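Long-range contacts in tryparedoxin II (Crithidia fasciculata, PDB 1I5G), which probably carries reducing equivalents from trypanothione to peroxidases as a thioredoxin-like dithiol-disulfide oxidoreductase: residues V31-S36 / E64-S69; A37-P42 / W70-E75; R44-Q49 / M130-P135; S108-V113 / Q126-V131. The protein carries 1 engineered substitution. All coordinates share one frame; numbering follows the deposited sequence.

In the fold
The four contacts run from the core of a thioredoxin fold to its active-site rim. Contact 1 is centred about 1 Å from the chain's centre and joins neighbouring strands 30-36 and 63-69. Contact 2 follows from the C-terminal ends of both strands, its centre about 14 Å from that of contact 1. Contact 3 packs helix 41-57 against helix 127-133. Contact 4 sets that second helix against strand 111-116, the other neighbour of strand 30-36. Along the chain, contacts 1 and 2 alternate their segments and close before contact 4 opens; contacts 3 and 4 end on the same helix and share Met130 and Val131. Contacts 2 and 4 touch glutathionylspermidine, so separate loops and a late helix build one pocket.

Contact 1 of 4, residues V31-S36 / E64-S69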
# COMPACT_ATOMS: atom_id res chain seq x y z
N VAL A 31 7.40 -3.45 -1.18
CA VAL A 31 6.08 -2.96 -1.54
C VAL A 31 5.26 -2.92 -0.25
O VAL A 31 5.11 -3.94 0.43
CB VAL A 31 5.41 -3.84 -2.61
CG1 VAL A 31 4.00 -3.28 -2.87
CG2 VAL A 31 6.25 -3.86 -3.89
N PHE A 32 4.76 -1.73 0.04
CA PHE A 32 3.91 -1.53 1.22
C PHE A 32 2.45 -1.49 0.83
O PHE A 32 2.00 -0.61 0.09
CB PHE A 32 4.27 -0.23 1.97
CG PHE A 32 5.61 -0.30 2.63
CD1 PHE A 32 6.74 0.08 1.93
CD2 PHE A 32 5.79 -0.78 3.93
CE1 PHE A 32 8.00 0.02 2.50
CE2 PHE A 32 7.02 -0.85 4.53
CZ PHE A 32 8.14 -0.46 3.81
N PHE A 33 1.69 -2.42 1.39
CA PHE A 33 0.26 -2.54 1.18
C PHE A 33 -0.38 -1.70 2.26
O PHE A 33 -0.25 -1.94 3.45
CB PHE A 33 -0.13 -3.99 1.29
CG PHE A 33 0.33 -4.86 0.15
CD1 PHE A 33 1.60 -5.40 0.17
CD2 PHE A 33 -0.50 -5.12 -0.92
CE1 PHE A 33 2.01 -6.19 -0.87
CE2 PHE A 33 -0.08 -5.93 -1.98
CZ PHE A 33 1.19 -6.45 -1.93
N TYR A 34 -1.08 -0.65 1.83
CA TYR A 34 -1.65 0.35 2.72
C TYR A 34 -3.15 0.19 2.77
O TYR A 34 -3.90 0.52 1.86
CB TYR A 34 -1.30 1.78 2.22
CG TYR A 34 -1.90 2.92 3.03
CD1 TYR A 34 -2.04 2.79 4.39
CD2 TYR A 34 -2.34 4.11 2.45
CE1 TYR A 34 -2.56 3.77 5.15
CE2 TYR A 34 -2.87 5.10 3.22
CZ TYR A 34 -2.99 4.95 4.58
OH TYR A 34 -3.55 5.92 5.40
N PHE A 35 -3.63 -0.36 3.88
CA PHE A 35 -5.06 -0.58 4.14
C PHE A 35 -5.62 0.67 4.77
O PHE A 35 -5.19 1.08 5.87
CB PHE A 35 -5.20 -1.81 5.06
CG PHE A 35 -4.72 -3.09 4.39
CD1 PHE A 35 -3.39 -3.41 4.34
CD2 PHE A 35 -5.63 -3.97 3.80
CE1 PHE A 35 -2.96 -4.58 3.71
CE2 PHE A 35 -5.21 -5.11 3.18
CZ PHE A 35 -3.90 -5.40 3.15
N SER A 36 -6.58 1.29 4.09
CA SER A 36 -7.10 2.58 4.53
C SER A 36 -8.44 2.86 3.86
O SER A 36 -8.82 2.16 2.91
CB SER A 36 -6.08 3.63 4.06
OG SER A 36 -6.25 4.90 4.66
N GLU A 64 7.62 1.06 -2.91
CA GLU A 64 6.36 1.50 -3.51
C GLU A 64 5.25 1.36 -2.46
O GLU A 64 5.39 0.55 -1.55
CB GLU A 64 6.04 0.67 -4.75
CG GLU A 64 4.87 1.17 -5.59
CD GLU A 64 5.02 2.64 -5.90
OE1 GLU A 64 5.71 2.92 -6.91
OE2 GLU A 64 4.51 3.48 -5.18
N VAL A 65 4.17 2.12 -2.58
CA VAL A 65 3.01 1.98 -1.72
C VAL A 65 1.84 1.62 -2.62
O VAL A 65 1.69 2.16 -3.72
CB VAL A 65 2.74 3.24 -0.87
CG1 VAL A 65 1.41 3.22 -0.17
CG2 VAL A 65 3.91 3.55 0.07
N MET A 66 0.99 0.70 -2.15
CA MET A 66 -0.22 0.33 -2.85
C MET A 66 -1.42 0.42 -1.94
O MET A 66 -1.50 -0.32 -0.96
CB MET A 66 -0.14 -1.06 -3.42
CG MET A 66 -1.25 -1.25 -4.44
SD MET A 66 -1.25 -2.92 -5.08
CE MET A 66 0.34 -2.75 -6.18
N LEU A 67 -2.36 1.27 -2.27
CA LEU A 67 -3.61 1.38 -1.52
C LEU A 67 -4.45 0.13 -1.72
O LEU A 67 -4.73 -0.22 -2.87
CB LEU A 67 -4.42 2.57 -2.05
CG LEU A 67 -5.81 2.76 -1.45
CD1 LEU A 67 -5.71 3.01 0.05
CD2 LEU A 67 -6.59 3.85 -2.13
N ILE A 68 -4.84 -0.46 -0.59
CA ILE A 68 -5.81 -1.56 -0.55
C ILE A 68 -7.00 -0.94 0.19
O ILE A 68 -6.97 -0.74 1.40
CB ILE A 68 -5.24 -2.80 0.13
CG1 ILE A 68 -3.88 -3.22 -0.43
CG2 ILE A 68 -6.27 -3.91 -0.02
CD1 ILE A 68 -3.85 -3.43 -1.93
N SER A 69 -8.05 -0.63 -0.56
CA SER A 69 -9.11 0.25 -0.04
C SER A 69 -10.25 -0.44 0.66
O SER A 69 -10.87 -1.35 0.12
CB SER A 69 -9.69 1.05 -1.21
OG SER A 69 -10.91 1.68 -0.86
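Phe32 and Tyr34 pair in parallel with Val65 and Leu67, in the first beta-alpha-beta unit of the thioredoxin-like domain. Helix 41-57 makes the crossover between the two strands. Phe32 N donates to Glu64 O at 2.9 Å, and Met66 N returns a bond to Phe32 O. Tyr34 repeats the pattern with Met66 O and Ile68 N. The N-H of Tyr34 points almost straight at Met66 O (179°). The pairing slackens at its end, where Ser36 N to Ile68 O is weak at 3.4 Å.

Ile68 carries the packing on the face of Val31, Phe33 and Phe35. Its CB sits over one face of the Phe35 ring, 4.0 Å from the centroid, as a CH-pi contact. The two side chains lie alongside and point the same way. Ile68 CG1 turns instead to the edge of the Phe33 ring, while Met66 SD makes an oblique Met-aromatic contact with that ring. Leu100 of helix 94-103 backs both Phe33 and Ile68.

The other face, with Tyr34 and Val65, looks to helix 41-57. Tyr34 CG is anti to the backbone N (chi1 177°), and CB rests 3.9 Å from Val65 CG1. Tyr34 OH is bonded to Thr47 of that helix. At the far end the Glu64 carboxylate folds back: OE2 takes Val65 N at 3.0 Å and also bonds Tyr54 OH.

Contact 2 of 4, residues A37-P42 / W70-E75; sequences ASWCPP and WDESAE. With TS5 (glutathionylspermidine), chain C.
Trp39 spans this contact, from Glu72 at its CB to the bound glutathionylspermidine at the far end of its indole. Its CG lies between the backbone N and the carbonyl carbon (chi1 62°), which turns the ring toward segment 70-75. CB meets the carboxylate tip of Glu72, 3.7 Å from OE2. CD1 then lies beside the aliphatic CG of Glu72. The indole and the carboxylate planes stand 63° apart. NE1 donates to Trp70 O at 2.9 Å. That oxygen lies in the plane of the indole, whereas NE1 itself stands above the carbonyl plane. Farther along, CZ2 approaches the edge of the Trp70 ring at CE3. The tip carbons CZ3 and CH2 touch CB2 of glutathionylspermidine.

Trp39 opens the WCPP portion of the thioredoxin-like redox motif. Ala37 to Cys40 form a type I turn, and Cys40 is the N-cap of helix 41-57. Its SG is anti to the backbone N and makes a disulfide with SG2 of the ligand (2.1 Å). The crystal structure thus holds a mixed disulfide, with the ligand sulfur also 3.7 Å from Pro42 CD.

Asp71 holds the start of the turn. Its OD1 receives Ser38 N at 2.7 Å on the syn side, 30° out of the carboxylate plane. Its OD2 is bonded to Ser69 OG, which steadies the carboxylate. Beside it, Ala37 CB presses on the Trp70 backbone, 3.4 Å from the carbonyl carbon. The Trp70 ring nitrogen is turned elsewhere, to Thr101 OG1.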
# COMPACT_ATOMS: atom_id res chain seq x y z
N ALA A 37 -9.14 3.89 4.29
CA ALA A 37 -10.41 4.31 3.72
C ALA A 37 -10.78 5.69 4.21
O ALA A 37 -10.39 6.08 5.31
CB ALA A 37 -11.56 3.36 4.07
N SER A 38 -11.52 6.42 3.38
CA SER A 38 -11.85 7.78 3.77
C SER A 38 -12.89 7.82 4.87
O SER A 38 -12.99 8.86 5.55
CB SER A 38 -12.25 8.63 2.57
OG SER A 38 -13.49 8.17 2.14
N TRP A 39 -13.68 6.78 5.13
CA TRP A 39 -14.67 6.84 6.21
C TRP A 39 -13.98 6.76 7.56
O TRP A 39 -14.65 7.03 8.56
CB TRP A 39 -15.65 5.69 6.07
CG TRP A 39 -15.09 4.30 6.17
CD1 TRP A 39 -14.75 3.46 5.14
CD2 TRP A 39 -14.81 3.53 7.35
NE1 TRP A 39 -14.27 2.26 5.61
CE2 TRP A 39 -14.30 2.27 6.97
CE3 TRP A 39 -14.93 3.78 8.73
CZ2 TRP A 39 -13.93 1.29 7.87
CZ3 TRP A 39 -14.55 2.77 9.61
CH2 TRP A 39 -14.08 1.56 9.19
N CYS A 40 -12.71 6.42 7.67
CA CYS A 40 -11.99 6.26 8.93
C CYS A 40 -11.13 7.47 9.22
O CYS A 40 -10.12 7.71 8.57
CB CYS A 40 -11.13 5.00 8.84
SG CYS A 40 -10.24 4.55 10.37
N PRO A 41 -11.51 8.28 10.21
CA PRO A 41 -10.69 9.45 10.55
C PRO A 41 -9.25 9.14 10.84
O PRO A 41 -8.37 9.81 10.29
CB PRO A 41 -11.44 10.16 11.68
CG PRO A 41 -12.78 9.64 11.58
CD PRO A 41 -12.72 8.20 11.06
N PRO A 42 -8.93 8.16 11.68
CA PRO A 42 -7.51 7.88 11.90
C PRO A 42 -6.67 7.58 10.66
O PRO A 42 -5.50 7.89 10.49
CB PRO A 42 -7.56 6.70 12.89
CG PRO A 42 -8.84 6.77 13.54
CD PRO A 42 -9.81 7.29 12.50
N TRP A 70 -10.54 0.02 1.87
CA TRP A 70 -11.76 -0.36 2.55
C TRP A 70 -12.83 0.70 2.35
O TRP A 70 -13.74 0.83 3.17
CB TRP A 70 -11.51 -0.56 4.04
CG TRP A 70 -10.81 -1.81 4.47
CD1 TRP A 70 -10.16 -2.75 3.72
CD2 TRP A 70 -10.71 -2.28 5.83
NE1 TRP A 70 -9.66 -3.75 4.51
CE2 TRP A 70 -9.99 -3.48 5.81
CE3 TRP A 70 -11.16 -1.80 7.06
CZ2 TRP A 70 -9.71 -4.20 6.96
CZ3 TRP A 70 -10.88 -2.52 8.20
CH2 TRP A 70 -10.17 -3.71 8.14
N ASP A 71 -12.80 1.48 1.28
CA ASP A 71 -13.78 2.53 1.08
C ASP A 71 -15.16 1.94 0.81
O ASP A 71 -15.34 0.80 0.39
CB ASP A 71 -13.32 3.42 -0.08
CG ASP A 71 -12.21 4.36 0.32
OD1 ASP A 71 -12.50 5.32 1.10
OD2 ASP A 71 -11.03 4.17 -0.11
N GLU A 72 -16.15 2.79 1.09
CA GLU A 72 -17.56 2.36 1.05
C GLU A 72 -18.16 2.29 -0.35
O GLU A 72 -19.13 1.56 -0.62
CB GLU A 72 -18.42 3.37 1.82
CG GLU A 72 -18.00 3.64 3.25
CD GLU A 72 -18.97 4.51 4.03
OE1 GLU A 72 -19.95 3.92 4.55
OE2 GLU A 72 -18.74 5.74 4.11
N SER A 73 -17.62 3.05 -1.28
CA SER A 73 -18.19 3.15 -2.61
C SER A 73 -17.08 3.50 -3.58
O SER A 73 -15.99 3.98 -3.23
CB SER A 73 -19.24 4.26 -2.75
OG SER A 73 -18.66 5.55 -2.61
N ALA A 74 -17.38 3.28 -4.85
CA ALA A 74 -16.51 3.56 -5.96
C ALA A 74 -16.20 5.04 -5.95
O ALA A 74 -15.10 5.46 -6.20
CB ALA A 74 -17.19 3.20 -7.29
N GLU A 75 -17.19 5.88 -5.64
CA GLU A 75 -16.95 7.31 -5.66
C GLU A 75 -16.01 7.76 -4.54
O GLU A 75 -15.13 8.59 -4.69
CB GLU A 75 -18.30 8.02 -5.62
CG GLU A 75 -19.31 7.31 -6.53
CD GLU A 75 -19.93 6.00 -6.02
OE1 GLU A 75 -20.53 5.96 -4.93
OE2 GLU A 75 -19.87 4.93 -6.63
N1 TS5 C . -6.42 3.79 17.11
CA1 TS5 C . -6.19 2.72 16.12
C1 TS5 C . -5.23 3.19 15.05
OE1 TS5 C . -4.63 2.34 14.34
OE2 TS5 C . -5.08 4.42 14.88
CB1 TS5 C . -7.45 2.22 15.42
CG1 TS5 C . -8.02 3.23 14.43
CD1 TS5 C . -9.47 2.87 14.25
O1 TS5 C . -10.41 3.09 15.13
N2 TS5 C . -9.84 2.31 13.10
CA2 TS5 C . -11.09 1.65 12.85
C2 TS5 C . -10.99 0.21 12.40
O2 TS5 C . -10.06 -0.20 11.52
CB2 TS5 C . -11.76 2.39 11.69
SG2 TS5 C . -11.74 4.20 11.79
N3 TS5 C . -11.97 -0.51 12.98
CA3 TS5 C . -12.19 -1.86 12.51
C3 TS5 C . -11.98 -2.89 13.59
O3 TS5 C . -11.01 -2.65 14.43
N1' TS5 C . -12.68 -4.00 13.76
C1' TS5 C . -12.13 -5.11 14.50
C2' TS5 C . -13.06 -5.32 15.68
N2' TS5 C . -13.49 -6.79 17.65
C3' TS5 C . -12.74 -6.63 16.40
C4' TS5 C . -13.19 -8.02 18.38
C5' TS5 C . -14.29 -8.46 19.35
C6' TS5 C . -14.04 -9.84 19.98
C7' TS5 C . -14.72 -10.02 21.33
N3' TS5 C . -14.59 -11.33 21.95

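Contact 3 of 4, residues R44-Q49 / M130-P135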
# COMPACT_ATOMS: atom_id res chain seq x y z
N ARG A 44 -7.48 8.61 7.44
CA ARG A 44 -7.33 9.88 6.77
C ARG A 44 -6.23 10.74 7.39
O ARG A 44 -5.54 11.47 6.68
CB ARG A 44 -8.61 10.71 6.88
CG ARG A 44 -9.75 10.14 6.07
CD ARG A 44 -10.84 11.20 5.79
NE ARG A 44 -11.10 12.00 6.98
CZ ARG A 44 -12.12 11.78 7.81
NH1 ARG A 44 -13.01 10.80 7.61
NH2 ARG A 44 -12.27 12.56 8.87
N ALA A 45 -6.08 10.70 8.71
CA ALA A 45 -5.06 11.50 9.38
C ALA A 45 -3.66 10.93 9.22
O ALA A 45 -2.66 11.61 9.37
CB ALA A 45 -5.42 11.57 10.83
N PHE A 46 -3.55 9.64 8.94
CA PHE A 46 -2.23 9.03 8.72
C PHE A 46 -1.75 9.22 7.29
O PHE A 46 -0.54 9.33 7.06
CB PHE A 46 -2.20 7.53 9.07
CG PHE A 46 -0.93 6.81 8.68
CD1 PHE A 46 0.27 7.07 9.33
CD2 PHE A 46 -0.90 5.85 7.67
CE1 PHE A 46 1.44 6.42 8.98
CE2 PHE A 46 0.26 5.21 7.33
CZ PHE A 46 1.45 5.49 7.98
N THR A 47 -2.66 9.24 6.32
CA THR A 47 -2.31 9.39 4.91
C THR A 47 -1.31 10.52 4.60
O THR A 47 -0.33 10.29 3.90
CB THR A 47 -3.60 9.47 4.07
OG1 THR A 47 -4.18 8.14 4.06
CG2 THR A 47 -3.32 9.85 2.61
N PRO A 48 -1.53 11.75 5.04
CA PRO A 48 -0.56 12.81 4.75
C PRO A 48 0.85 12.56 5.28
O PRO A 48 1.81 12.95 4.62
CB PRO A 48 -1.19 14.06 5.41
CG PRO A 48 -2.30 13.59 6.27
CD PRO A 48 -2.70 12.23 5.81
N GLN A 49 0.96 11.91 6.44
CA GLN A 49 2.25 11.54 7.00
C GLN A 49 2.91 10.54 6.08
O GLN A 49 4.13 10.59 5.89
CB GLN A 49 2.13 10.87 8.36
CG GLN A 49 1.57 11.84 9.42
CD GLN A 49 1.10 11.08 10.65
OE1 GLN A 49 0.34 10.13 10.51
NE2 GLN A 49 1.53 11.45 11.86
N MET A 130 5.93 2.89 12.46
CA MET A 130 7.30 3.33 12.20
C MET A 130 7.42 4.49 11.24
O MET A 130 8.37 5.25 11.34
CB MET A 130 8.19 2.16 11.84
CG MET A 130 8.34 1.22 13.01
SD MET A 130 8.75 1.90 14.65
CE MET A 130 10.28 2.62 14.26
N VAL A 131 6.50 4.69 10.31
CA VAL A 131 6.54 5.91 9.55
C VAL A 131 6.38 7.10 10.49
O VAL A 131 7.01 8.13 10.31
CB VAL A 131 5.40 5.89 8.51
CG1 VAL A 131 5.00 7.23 7.99
CG2 VAL A 131 5.87 4.98 7.36
N VAL A 132 5.55 7.01 11.52
CA VAL A 132 5.37 8.11 12.47
C VAL A 132 6.59 8.25 13.38
O VAL A 132 7.00 9.38 13.60
CB VAL A 132 4.12 7.87 13.32
CG1 VAL A 132 3.92 9.02 14.31
CG2 VAL A 132 2.81 7.75 12.51
N LYS A 133 7.14 7.14 13.86
CA LYS A 133 8.26 7.18 14.81
C LYS A 133 9.62 7.39 14.15
O LYS A 133 10.57 7.82 14.81
CB LYS A 133 8.29 5.94 15.67
CG LYS A 133 7.07 5.80 16.58
CD LYS A 133 7.15 4.63 17.48
CE LYS A 133 8.20 4.70 18.58
NZ LYS A 133 7.99 3.66 19.59
N ASP A 134 9.76 7.09 12.88
CA ASP A 134 11.03 7.16 12.15
C ASP A 134 10.81 7.89 10.83
O ASP A 134 11.03 7.35 9.73
CB ASP A 134 11.56 5.74 11.93
CG ASP A 134 12.94 5.72 11.30
OD1 ASP A 134 13.70 6.72 11.41
OD2 ASP A 134 13.26 4.66 10.70
N PRO A 135 10.40 9.15 10.89
CA PRO A 135 10.07 9.89 9.67
C PRO A 135 11.25 10.11 8.69
O PRO A 135 11.03 10.35 7.51
CB PRO A 135 9.53 11.23 10.20
CG PRO A 135 10.16 11.36 11.52
CD PRO A 135 10.22 10.00 12.09
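Phe46 reaches from helix 41-57 to Val131 and Val132 on helix 127-133. Its CG is anti to the backbone N (chi1 171°), which carries the ring toward helix 127-133. The ring corner CE1 does most of the touching. It lies 3.8 Å from CG1 of Val131 and 4.0 Å from CG2 of Val132. The two valines meet the ring differently. Val132 CG2 comes in at the edge, near the ring plane. Val131 CG1 approaches obliquely, and the side chain stands about at a right angle to Phe46. Val131 CB also comes within 4.0 Å of the ring carbon CZ.

Gln49, one turn later on the same face of its helix, meets Val132 alone with its side chain. Its CG is anti to the carbonyl carbon, and the chain runs on extended (chi2 164°). The terminal amide thus reaches the methyl CG2, with OE1 and NE2 each 4.0 Å away. No hydrogen bond crosses between the segments; the contact is van der Waals packing. An alanine in place of Phe46 would probably open a gap beside Val131 and leave Val132 packed against Gln49 alone in this contact.

Phe46 also rests on Pro110, and Val131 on Trp142. After Val132 the helix soon ends, and Asp134 binds Trp142 NE1 through OD2. The packing joins the long helix after the redox motif to the last helix of the chain, both on one side of the sheet, as in the thioredoxin fold.

Contact 4 of 4, residues S108-V113 / Q126-V131. With TS5 (glutathionylspermidine), chain C.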
# COMPACT_ATOMS: atom_id res chain seq x y z
N SER A 108 -7.69 -3.95 11.54
CA SER A 108 -7.93 -2.54 11.70
C SER A 108 -7.21 -1.70 10.67
O SER A 108 -6.26 -2.20 10.07
CB SER A 108 -7.62 -2.02 13.10
OG SER A 108 -6.23 -2.11 13.33
N ILE A 109 -7.62 -0.47 10.45
CA ILE A 109 -7.00 0.52 9.59
C ILE A 109 -6.76 1.79 10.40
O ILE A 109 -7.52 2.07 11.33
CB ILE A 109 -7.81 0.78 8.32
CG1 ILE A 109 -9.24 1.24 8.61
CG2 ILE A 109 -7.81 -0.48 7.45
CD1 ILE A 109 -9.94 1.77 7.36
N PRO A 110 -5.73 2.56 10.08
CA PRO A 110 -4.77 2.26 9.01
C PRO A 110 -3.75 1.21 9.38
O PRO A 110 -3.29 1.15 10.53
CB PRO A 110 -4.03 3.59 8.85
CG PRO A 110 -4.11 4.23 10.21
CD PRO A 110 -5.44 3.83 10.79
N THR A 111 -3.39 0.40 8.38
CA THR A 111 -2.39 -0.67 8.53
C THR A 111 -1.50 -0.62 7.30
O THR A 111 -1.95 -0.43 6.17
CB THR A 111 -2.99 -2.10 8.65
OG1 THR A 111 -3.70 -2.23 9.89
CG2 THR A 111 -1.95 -3.19 8.73
N LEU A 112 -0.20 -0.82 7.48
CA LEU A 112 0.80 -0.73 6.42
C LEU A 112 1.75 -1.90 6.54
O LEU A 112 2.51 -2.00 7.52
CB LEU A 112 1.52 0.62 6.52
CG LEU A 112 2.38 1.05 5.33
CD1 LEU A 112 1.59 1.26 4.09
CD2 LEU A 112 3.08 2.34 5.77
N VAL A 113 1.72 -2.79 5.56
CA VAL A 113 2.47 -4.04 5.59
C VAL A 113 3.47 -4.06 4.44
O VAL A 113 3.10 -3.94 3.27
CB VAL A 113 1.53 -5.25 5.46
CG1 VAL A 113 2.30 -6.55 5.40
CG2 VAL A 113 0.55 -5.25 6.66
N GLN A 126 4.60 -3.41 10.99
CA GLN A 126 4.56 -2.23 11.86
C GLN A 126 4.87 -0.92 11.18
O GLN A 126 5.23 0.06 11.83
CB GLN A 126 5.61 -2.42 12.98
CG GLN A 126 7.10 -2.56 12.58
CD GLN A 126 8.10 -2.86 13.69
OE1 GLN A 126 7.93 -2.44 14.82
NE2 GLN A 126 9.16 -3.60 13.35
N ALA A 127 4.73 -0.83 9.85
CA ALA A 127 5.14 0.34 9.15
C ALA A 127 4.25 1.53 9.45
O ALA A 127 4.70 2.66 9.33
CB ALA A 127 5.24 0.04 7.66
N ARG A 128 2.97 1.35 9.80
CA ARG A 128 2.19 2.52 10.21
C ARG A 128 2.86 3.23 11.38
O ARG A 128 3.14 4.45 11.32
CB ARG A 128 0.74 2.17 10.48
CG ARG A 128 -0.14 3.40 10.83
CD ARG A 128 0.17 4.08 12.20
NE ARG A 128 -0.90 5.00 12.60
CZ ARG A 128 -2.00 4.56 13.14
NH1 ARG A 128 -2.21 3.28 13.36
NH2 ARG A 128 -2.91 5.47 13.46
N THR A 129 3.15 2.48 12.43
CA THR A 129 3.76 3.16 13.55
C THR A 129 5.15 3.65 13.23
O THR A 129 5.53 4.74 13.69
CB THR A 129 3.75 2.40 14.86
OG1 THR A 129 4.84 2.38 15.79
CG2 THR A 129 2.60 1.57 15.15
N MET A 130 5.93 2.89 12.46
CA MET A 130 7.30 3.33 12.20
C MET A 130 7.42 4.49 11.24
O MET A 130 8.37 5.25 11.34
CB MET A 130 8.19 2.16 11.84
CG MET A 130 8.34 1.22 13.01
SD MET A 130 8.75 1.90 14.65
CE MET A 130 10.28 2.62 14.26
N VAL A 131 6.50 4.69 10.31
CA VAL A 131 6.54 5.91 9.55
C VAL A 131 6.38 7.10 10.49
O VAL A 131 7.01 8.13 10.31
CB VAL A 131 5.40 5.89 8.51
CG1 VAL A 131 5.00 7.23 7.99
CG2 VAL A 131 5.87 4.98 7.36
N1 TS5 C . -6.42 3.79 17.11
CA1 TS5 C . -6.19 2.72 16.12
C1 TS5 C . -5.23 3.19 15.05
OE1 TS5 C . -4.63 2.34 14.34
OE2 TS5 C . -5.08 4.42 14.88
CB1 TS5 C . -7.45 2.22 15.42
CG1 TS5 C . -8.02 3.23 14.43
CD1 TS5 C . -9.47 2.87 14.25
O1 TS5 C . -10.41 3.09 15.13
N2 TS5 C . -9.84 2.31 13.10
CA2 TS5 C . -11.09 1.65 12.85
C2 TS5 C . -10.99 0.21 12.40
O2 TS5 C . -10.06 -0.20 11.52
CB2 TS5 C . -11.76 2.39 11.69
SG2 TS5 C . -11.74 4.20 11.79
N3 TS5 C . -11.97 -0.51 12.98
CA3 TS5 C . -12.19 -1.86 12.51
C3 TS5 C . -11.98 -2.89 13.59
O3 TS5 C . -11.01 -2.65 14.43
N1' TS5 C . -12.68 -4.00 13.76
C1' TS5 C . -12.13 -5.11 14.50
C2' TS5 C . -13.06 -5.32 15.68
N2' TS5 C . -13.49 -6.79 17.65
C3' TS5 C . -12.74 -6.63 16.40
C4' TS5 C . -13.19 -8.02 18.38
C5' TS5 C . -14.29 -8.46 19.35
C6' TS5 C . -14.04 -9.84 19.98
C7' TS5 C . -14.72 -10.02 21.33
N3' TS5 C . -14.59 -11.33 21.95
O HOH W 1 1.18 -1.11 10.05
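The cis-Pro110 loop, a hallmark of the thioredoxin fold, meets Arg128 at the glutathionylspermidine pocket. Pro110 CG lies over the centre of one face of the Arg128 guanidinium, 3.6 Å from CZ. The opposing side chains run at an angle to one another. Arg128 CG is anti to the backbone N, and a bend at chi2 (-68°) swings the chain round to the ligand. There it grips the carboxylate of the glutamyl part by two bonds. NH1 gives to OE1 at 2.8 Å, nearly straight (173°), and NH2 gives to OE2. This pairing of opposite charges probably fixes the rotation of the carboxylate. An alanine here would probably leave that carboxylate without its cationic mate and take away the guanidinium face that lies against Pro110 CG.

Ile109, just before the cis bond, holds the cysteinyl part of the ligand by its backbone. Its N donates to O2 at 2.7 Å, and its O accepts from N2. The same residue is bonded both ways, as in an antiparallel beta pair. Within the loop, Thr111 OG1 donates to Ser108 O at 2.6 Å.

Beyond the pocket, Leu112 seats strand 111-116 on helix 127-133, whose segments run about perpendicular (100°). Its CD2 meets Ala127 CB at 3.7 Å and, farther off, Val131 CG2. Phe32 and Leu50 pack against Leu112 as well. Ala127 N makes a weak bond to Leu112 O. One water accepts from both Leu112 N, at 2.9 Å, and Arg128 N, at 3.1 Å.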